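Local coordinates for CRP-like protein Clp (Xanthomonas campestris pv. campestris, PDB 3IWZ) that regulates virulence genes of the DSF signalling pathway as a DNA-binding homodimer that c-di-GMP binding appears to switch to an open, inactive form, at residues D[66-69]-D[70-74]; D[119-122]-D[123-127]; D[131-134]-D[135-139]. One frame throughout, in Å; residues are numbered along the deposited sequence.

Contact 1 (D[66-69]-D[70-74]); sequences IAEE and DDDRE
Ile66 and Glu74 meet through their carbon atoms where the two strands of a hairpin run into its loop: the branch methyl CG2 of Ile66 lies 3.5 Å from CB of Glu74. In Ile66 this methyl stands opposite the backbone N across the CA–CB bond, since CG1 takes the place beside N (chi1 -41°). A branched aliphatic residue suits this buried strand position, where it also packs on Ile101 of strand 101-104.

The backbone contacts are those of an antiparallel pair. Glu68 and Glu74 form a non-hydrogen-bonded pair, their CA atoms 4.8 Å apart. Beyond it Glu69 N donates to Arg73 O at 3.2 Å, and the same oxygen receives a CA-H...O contact from Glu68 CA. Glu74 CA makes the matching contact with Ala67 O at 3.4 Å.

Charge is the third element. The side chains of Glu68 and Glu74 run side by side in the same direction, with carboxylate planes 72° apart and their OE2 atoms 3.7 Å from each other. Such crowding of acids would be costly, but salt bridges from Glu74 OE2 to Arg103 and OE1 to Arg195, and a long, weak ion pair of Glu68 OE2 with Arg47, probably offset it. In the loop, where acidic residues meet solvent, Glu69 bends at chi2 (-59°), bringing OE2 to a weak bond with Asp70 N at 3.1 Å.

Phe157 of the second subunit packs on Glu69, Asp71 and Arg73. The arrangement is a beta hairpin, joining strands 63-68 and 74-80 in the cyclic nucleotide-binding domain of the CRP family, its loop leaning on the dimer partner.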
loop_
_atom_site.group_PDB
_atom_site.type_symbol
_atom_site.label_atom_id
_atom_site.label_comp_id
_atom_site.label_asym_id
_atom_site.label_seq_id
_atom_site.Cartn_x
_atom_site.Cartn_y
_atom_site.Cartn_z
ATOM N N ILE D 66 1.514 -10.943 -5.347
ATOM C CA ILE D 66 0.914 -11.703 -4.268
ATOM C C ILE D 66 1.764 -11.685 -3.004
ATOM O O ILE D 66 2.992 -11.720 -3.068
ATOM C CB ILE D 66 0.696 -13.176 -4.710
ATOM C CG1 ILE D 66 0.176 -13.210 -6.151
ATOM C CG2 ILE D 66 -0.306 -13.863 -3.780
ATOM C CD1 ILE D 66 -0.221 -14.597 -6.646
ATOM N N ALA D 67 1.102 -11.629 -1.853
ATOM C CA ALA D 67 1.790 -11.632 -0.563
ATOM C C ALA D 67 1.510 -12.975 0.096
ATOM O O ALA D 67 0.419 -13.529 -0.053
ATOM C CB ALA D 67 1.272 -10.497 0.322
ATOM N N GLU D 68 2.496 -13.502 0.814
ATOM C CA GLU D 68 2.347 -14.782 1.486
ATOM C C GLU D 68 2.317 -14.619 2.997
ATOM O O GLU D 68 2.810 -13.630 3.535
ATOM C CB GLU D 68 3.510 -15.716 1.135
ATOM C CG GLU D 68 3.484 -16.299 -0.259
ATOM C CD GLU D 68 3.950 -17.750 -0.280
ATOM O OE1 GLU D 68 4.998 -18.042 0.339
ATOM O OE2 GLU D 68 3.269 -18.592 -0.921
ATOM N N GLU D 69 1.724 -15.594 3.679
ATOM C CA GLU D 69 1.691 -15.576 5.131
ATOM C C GLU D 69 2.426 -16.826 5.578
ATOM O O GLU D 69 3.202 -17.395 4.809
ATOM C CB GLU D 69 0.261 -15.568 5.670
ATOM C CG GLU D 69 -0.198 -14.185 6.134
ATOM C CD GLU D 69 0.691 -13.604 7.236
ATOM O OE1 GLU D 69 0.600 -12.378 7.492
ATOM O OE2 GLU D 69 1.474 -14.377 7.845
ATOM N N ASP D 70 2.191 -17.262 6.810
ATOM C CA ASP D 70 2.887 -18.444 7.301
ATOM C C ASP D 70 2.113 -19.725 7.039
ATOM O O ASP D 70 2.669 -20.691 6.501
ATOM C CB ASP D 70 3.183 -18.300 8.794
ATOM C CG ASP D 70 4.598 -18.713 9.137
ATOM O OD1 ASP D 70 5.006 -18.542 10.304
ATOM O OD2 ASP D 70 5.300 -19.211 8.228
ATOM N N ASP D 71 0.834 -19.732 7.413
ATOM C CA ASP D 71 -0.018 -20.903 7.207
ATOM C C ASP D 71 -0.064 -21.288 5.735
ATOM O O ASP D 71 -0.829 -22.165 5.330
ATOM C CB ASP D 71 -1.447 -20.648 7.731
ATOM C CG ASP D 71 -1.941 -19.226 7.470
ATOM O OD1 ASP D 71 -3.069 -18.895 7.902
ATOM O OD2 ASP D 71 -1.212 -18.440 6.834
ATOM N N ASP D 72 0.780 -20.630 4.946
ATOM C CA ASP D 72 0.865 -20.860 3.511
ATOM C C ASP D 72 -0.452 -20.437 2.865
ATOM O O ASP D 72 -1.231 -21.261 2.385
ATOM C CB ASP D 72 1.154 -22.332 3.215
ATOM C CG ASP D 72 1.860 -22.525 1.885
ATOM O OD1 ASP D 72 3.032 -22.096 1.766
ATOM O OD2 ASP D 72 1.239 -23.101 0.966
ATOM N N ARG D 73 -0.694 -19.133 2.884
ATOM C CA ARG D 73 -1.893 -18.558 2.313
ATOM C C ARG D 73 -1.435 -17.419 1.403
ATOM O O ARG D 73 -0.375 -16.830 1.624
ATOM C CB ARG D 73 -2.796 -18.013 3.431
ATOM C CG ARG D 73 -3.214 -19.036 4.503
ATOM C CD ARG D 73 -4.251 -20.026 3.988
ATOM N NE ARG D 73 -5.487 -19.366 3.567
ATOM C CZ ARG D 73 -6.343 -18.767 4.389
ATOM N NH1 ARG D 73 -6.110 -18.738 5.698
ATOM N NH2 ARG D 73 -7.432 -18.186 3.902
ATOM N N GLU D 74 -2.225 -17.110 0.383
ATOM C CA GLU D 74 -1.872 -16.036 -0.528
ATOM C C GLU D 74 -2.970 -14.984 -0.633
ATOM O O GLU D 74 -4.157 -15.285 -0.543
ATOM C CB GLU D 74 -1.589 -16.585 -1.932
ATOM C CG GLU D 74 -0.498 -17.645 -2.011
ATOM C CD GLU D 74 -0.133 -17.978 -3.443
ATOM O OE1 GLU D 74 -1.037 -18.332 -4.229
ATOM O OE2 GLU D 74 1.063 -17.885 -3.788
#

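Contact 2 (D[119-122]-D[123-127]); sequences QQLF and QTSLS
Leu121 O is gripped by two backbone N-H groups that approach from opposite faces of its carbonyl plane. Leu126 N lies 2.9 Å from this oxygen and only moderately tilted from the plane, whereas Thr124 N, at 3.0 Å, sits above it, 75° out of plane. The two bonds draw residues 124-126 back onto Leu121. One residue earlier, Gln120 O accepts the hydroxyl of Thr124, with OG1 at 2.5 Å, an unusually short distance whose exact value is doubtful, along with a weak bond from Gln123 N. A short hydroxyl side chain such as that of threonine can reach a carbonyl of the preceding turn.

The segment carries the chain out of helix 115-122 in the cyclic nucleotide-binding domain and toward the long helix 130-157. A type I beta turn from Thr124 to Ser127, closed by Ser127 N on Thr124 O, makes the bend, and its serines suit a polar surface loop.

Leucines pack inside the bend. Leu121 and Leu126 lie alongside each other, pointing the same way, and CD2 of Leu126 presses on CB of Leu121 at 3.4 Å, tighter than usual van der Waals contact. Both buried side chains also rest on His33. Phe122 swings CG to the position opposite its carbonyl carbon (chi1 -87°), which turns the ring so that an edge, at CD2, faces CB of Leu126, 4.3 Å away. The apolar ring is buried, against Ile133 and Leu134 of helix 130-157. Gln119, partly exposed, reaches Tyr135 of the second subunit.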
loop_
_atom_site.group_PDB
_atom_site.type_symbol
_atom_site.label_atom_id
_atom_site.label_comp_id
_atom_site.label_asym_id
_atom_site.label_seq_id
_atom_site.Cartn_x
_atom_site.Cartn_y
_atom_site.Cartn_z
ATOM N N GLN D 119 20.361 3.694 -11.690
ATOM C CA GLN D 119 20.786 4.963 -11.113
ATOM C C GLN D 119 22.106 5.427 -11.734
ATOM O O GLN D 119 22.388 6.623 -11.785
ATOM C CB GLN D 119 20.894 4.843 -9.585
ATOM C CG GLN D 119 19.566 4.434 -8.933
ATOM C CD GLN D 119 19.548 4.596 -7.424
ATOM O OE1 GLN D 119 20.435 4.110 -6.717
ATOM N NE2 GLN D 119 18.524 5.274 -6.919
ATOM N N GLN D 120 22.912 4.484 -12.210
ATOM C CA GLN D 120 24.159 4.853 -12.867
ATOM C C GLN D 120 23.738 5.516 -14.176
ATOM O O GLN D 120 24.375 6.456 -14.646
ATOM C CB GLN D 120 25.028 3.627 -13.159
ATOM C CG GLN D 120 25.634 2.974 -11.920
ATOM C CD GLN D 120 26.498 1.766 -12.260
ATOM O OE1 GLN D 120 26.873 0.983 -11.380
ATOM N NE2 GLN D 120 26.823 1.611 -13.540
ATOM N N LEU D 121 22.652 5.012 -14.757
ATOM C CA LEU D 121 22.122 5.576 -15.990
ATOM C C LEU D 121 21.392 6.872 -15.650
ATOM O O LEU D 121 21.328 7.787 -16.471
ATOM C CB LEU D 121 21.152 4.599 -16.663
ATOM C CG LEU D 121 21.729 3.410 -17.440
ATOM C CD1 LEU D 121 20.595 2.574 -18.023
ATOM C CD2 LEU D 121 22.633 3.922 -18.555
ATOM N N PHE D 122 20.839 6.939 -14.438
ATOM C CA PHE D 122 20.120 8.129 -13.980
ATOM C C PHE D 122 21.095 9.283 -13.796
ATOM O O PHE D 122 20.688 10.444 -13.713
ATOM C CB PHE D 122 19.405 7.865 -12.648
ATOM C CG PHE D 122 18.023 7.279 -12.793
ATOM C CD1 PHE D 122 17.275 6.962 -11.661
ATOM C CD2 PHE D 122 17.465 7.043 -14.049
ATOM C CE1 PHE D 122 15.995 6.423 -11.774
ATOM C CE2 PHE D 122 16.183 6.503 -14.172
ATOM C CZ PHE D 122 15.450 6.191 -13.029
ATOM N N GLN D 123 22.381 8.955 -13.715
ATOM C CA GLN D 123 23.420 9.966 -13.566
ATOM C C GLN D 123 24.193 10.190 -14.873
ATOM O O GLN D 123 25.128 10.988 -14.920
ATOM C CB GLN D 123 24.379 9.579 -12.443
ATOM C CG GLN D 123 23.758 9.692 -11.059
ATOM C CD GLN D 123 23.234 11.094 -10.759
ATOM O OE1 GLN D 123 22.362 11.608 -11.458
ATOM N NE2 GLN D 123 23.768 11.715 -9.710
ATOM N N THR D 124 23.793 9.482 -15.928
ATOM C CA THR D 124 24.423 9.621 -17.235
ATOM C C THR D 124 23.423 9.933 -18.364
ATOM O O THR D 124 22.694 10.924 -18.297
ATOM C CB THR D 124 25.247 8.362 -17.594
ATOM O OG1 THR D 124 24.642 7.203 -17.009
ATOM C CG2 THR D 124 26.676 8.502 -17.081
ATOM N N SER D 125 23.376 9.092 -19.393
ATOM C CA SER D 125 22.481 9.338 -20.520
ATOM C C SER D 125 20.987 9.320 -20.210
ATOM O O SER D 125 20.174 9.585 -21.098
ATOM C CB SER D 125 22.769 8.344 -21.650
ATOM O OG SER D 125 22.389 7.026 -21.301
ATOM N N LEU D 126 20.617 9.016 -18.967
ATOM C CA LEU D 126 19.198 8.971 -18.593
ATOM C C LEU D 126 18.792 10.046 -17.585
ATOM O O LEU D 126 17.619 10.173 -17.237
ATOM C CB LEU D 126 18.836 7.575 -18.059
ATOM C CG LEU D 126 18.232 6.580 -19.066
ATOM C CD1 LEU D 126 18.925 6.701 -20.417
ATOM C CD2 LEU D 126 18.342 5.159 -18.506
ATOM N N SER D 127 19.766 10.830 -17.136
ATOM C CA SER D 127 19.530 11.902 -16.172
ATOM C C SER D 127 18.308 12.766 -16.522
ATOM O O SER D 127 17.510 13.103 -15.644
ATOM C CB SER D 127 20.787 12.779 -16.062
ATOM O OG SER D 127 20.710 13.678 -14.967
#

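Contact 3 (D[131-134]-D[135-139]); sequences PRIL and YAIGV
Ile133 and Ile137 both set CG1 opposite the carbonyl carbon, with chi1 of -53° and -67°. This leaves CG2 of Ile133, opposite its backbone N, on the same flank as Ile137, one turn on, 4.2 Å from its CD1. The end of Ile137 is extended beyond CG1, which carries CD1 back toward its neighbour, and CG1 itself passes 3.5 Å from Ile133 O. Branched aliphatic side chains fit this buried flank, where Ile137 also packs on Phe92.

Four successive i to i+4 bonds bind the turns. Ile137 N reaches Ile133 O at 2.9 Å, almost in line with the carbonyl bond, and its N-H points nearly straight at the oxygen. Tyr135 N bonds Pro131 O at 3.1 Å, and Gly138 N bonds Leu134 O at 2.8 Å. Ala136 N approaches Arg132 O from above the carbonyl plane, at 3.0 Å. This is regular alpha helix, part of helix 130-157, the long C-helix that in the CRP family runs along the dimer axis and leads to the DNA-binding domain. Pro131 can be accommodated in the first turn, where its missing N-H costs little.

Leu134 and Pro131 each pack against their own counterpart in the second subunit. Tyr135 reaches across to the second subunit: CB lies 3.3 Å from Pro131 O of its own chain, the hydroxyl bonds Leu91 O of the second subunit, and the ring meets Phe92 of that subunit with planes about 20° apart. Ala136, a small residue, touches Leu22, while Arg132 directs NE to the hydroxyl of Thr26.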
loop_
_atom_site.group_PDB
_atom_site.type_symbol
_atom_site.label_atom_id
_atom_site.label_comp_id
_atom_site.label_asym_id
_atom_site.label_seq_id
_atom_site.Cartn_x
_atom_site.Cartn_y
_atom_site.Cartn_z
ATOM N N PRO D 131 13.466 12.485 -13.942
ATOM C CA PRO D 131 12.242 13.106 -13.422
ATOM C C PRO D 131 10.964 12.384 -13.859
ATOM O O PRO D 131 10.117 12.058 -13.025
ATOM C CB PRO D 131 12.320 14.529 -13.968
ATOM C CG PRO D 131 13.793 14.781 -13.987
ATOM C CD PRO D 131 14.335 13.494 -14.568
ATOM N N ARG D 132 10.824 12.141 -15.161
ATOM C CA ARG D 132 9.634 11.456 -15.676
ATOM C C ARG D 132 9.539 10.006 -15.222
ATOM O O ARG D 132 8.445 9.490 -15.016
ATOM C CB ARG D 132 9.591 11.476 -17.205
ATOM C CG ARG D 132 8.855 12.656 -17.807
ATOM C CD ARG D 132 8.832 12.540 -19.320
ATOM N NE ARG D 132 10.183 12.535 -19.886
ATOM C CZ ARG D 132 10.934 13.623 -20.044
ATOM N NH1 ARG D 132 10.468 14.812 -19.681
ATOM N NH2 ARG D 132 12.154 13.521 -20.566
ATOM N N ILE D 133 10.681 9.344 -15.080
ATOM C CA ILE D 133 10.676 7.954 -14.652
ATOM C C ILE D 133 10.159 7.872 -13.212
ATOM O O ILE D 133 9.150 7.215 -12.928
ATOM C CB ILE D 133 12.086 7.343 -14.697
ATOM C CG1 ILE D 133 12.719 7.540 -16.081
ATOM C CG2 ILE D 133 12.005 5.863 -14.354
ATOM C CD1 ILE D 133 12.077 6.759 -17.193
ATOM N N LEU D 134 10.860 8.547 -12.308
ATOM C CA LEU D 134 10.498 8.556 -10.898
ATOM C C LEU D 134 9.048 8.956 -10.672
ATOM O O LEU D 134 8.353 8.352 -9.858
ATOM C CB LEU D 134 11.421 9.506 -10.144
ATOM C CG LEU D 134 12.875 9.063 -10.171
ATOM C CD1 LEU D 134 13.765 10.179 -9.643
ATOM C CD2 LEU D 134 13.018 7.786 -9.344
ATOM N N TYR D 135 8.589 9.962 -11.405
ATOM C CA TYR D 135 7.213 10.415 -11.263
ATOM C C TYR D 135 6.247 9.321 -11.708
ATOM O O TYR D 135 5.230 9.088 -11.058
ATOM C CB TYR D 135 6.978 11.682 -12.088
ATOM C CG TYR D 135 5.566 12.212 -11.994
ATOM C CD1 TYR D 135 5.119 12.859 -10.847
ATOM C CD2 TYR D 135 4.660 12.015 -13.034
ATOM C CE1 TYR D 135 3.804 13.292 -10.732
ATOM C CE2 TYR D 135 3.338 12.443 -12.931
ATOM C CZ TYR D 135 2.917 13.078 -11.776
ATOM O OH TYR D 135 1.603 13.464 -11.652
ATOM N N ALA D 136 6.550 8.658 -12.822
ATOM C CA ALA D 136 5.680 7.583 -13.297
ATOM C C ALA D 136 5.591 6.499 -12.224
ATOM O O ALA D 136 4.505 6.016 -11.910
ATOM C CB ALA D 136 6.212 6.986 -14.593
ATOM N N ILE D 137 6.738 6.121 -11.660
ATOM C CA ILE D 137 6.759 5.103 -10.621
ATOM C C ILE D 137 5.967 5.618 -9.426
ATOM O O ILE D 137 5.276 4.858 -8.749
ATOM C CB ILE D 137 8.206 4.766 -10.203
ATOM C CG1 ILE D 137 8.929 4.084 -11.373
ATOM C CG2 ILE D 137 8.206 3.882 -8.960
ATOM C CD1 ILE D 137 10.364 3.736 -11.099
ATOM N N GLY D 138 6.058 6.922 -9.181
ATOM C CA GLY D 138 5.312 7.513 -8.087
ATOM C C GLY D 138 3.823 7.313 -8.310
ATOM O O GLY D 138 3.082 6.940 -7.395
ATOM N N VAL D 139 3.375 7.576 -9.534
ATOM C CA VAL D 139 1.969 7.401 -9.890
ATOM C C VAL D 139 1.526 5.966 -9.614
ATOM O O VAL D 139 0.449 5.724 -9.054
ATOM C CB VAL D 139 1.735 7.692 -11.389
ATOM C CG1 VAL D 139 0.348 7.202 -11.807
ATOM C CG2 VAL D 139 1.893 9.195 -11.659
#

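How the contacts relate
The three contacts follow one another along the chain. Contacts 1 and 2 both fall within the cyclic nucleotide-binding domain, while contact 3 lies on the long helix 130-157 that follows contact 2. Contacts 2 and 3 are neighbours, with centres 14 Å apart: the Phe122 ring meets Ile133, its CZ 3.7 Å from CG2, tying helix 115-122 to helix 130-157. Contact 1 stands apart, its nearest atoms about 23 Å from contact 2 and about 17 Å from contact 3. Even so, all three reach the second subunit, contact 2 by Gln119 alone, so that hairpin and helices each contribute to the dimer on which DNA binding in this family depends.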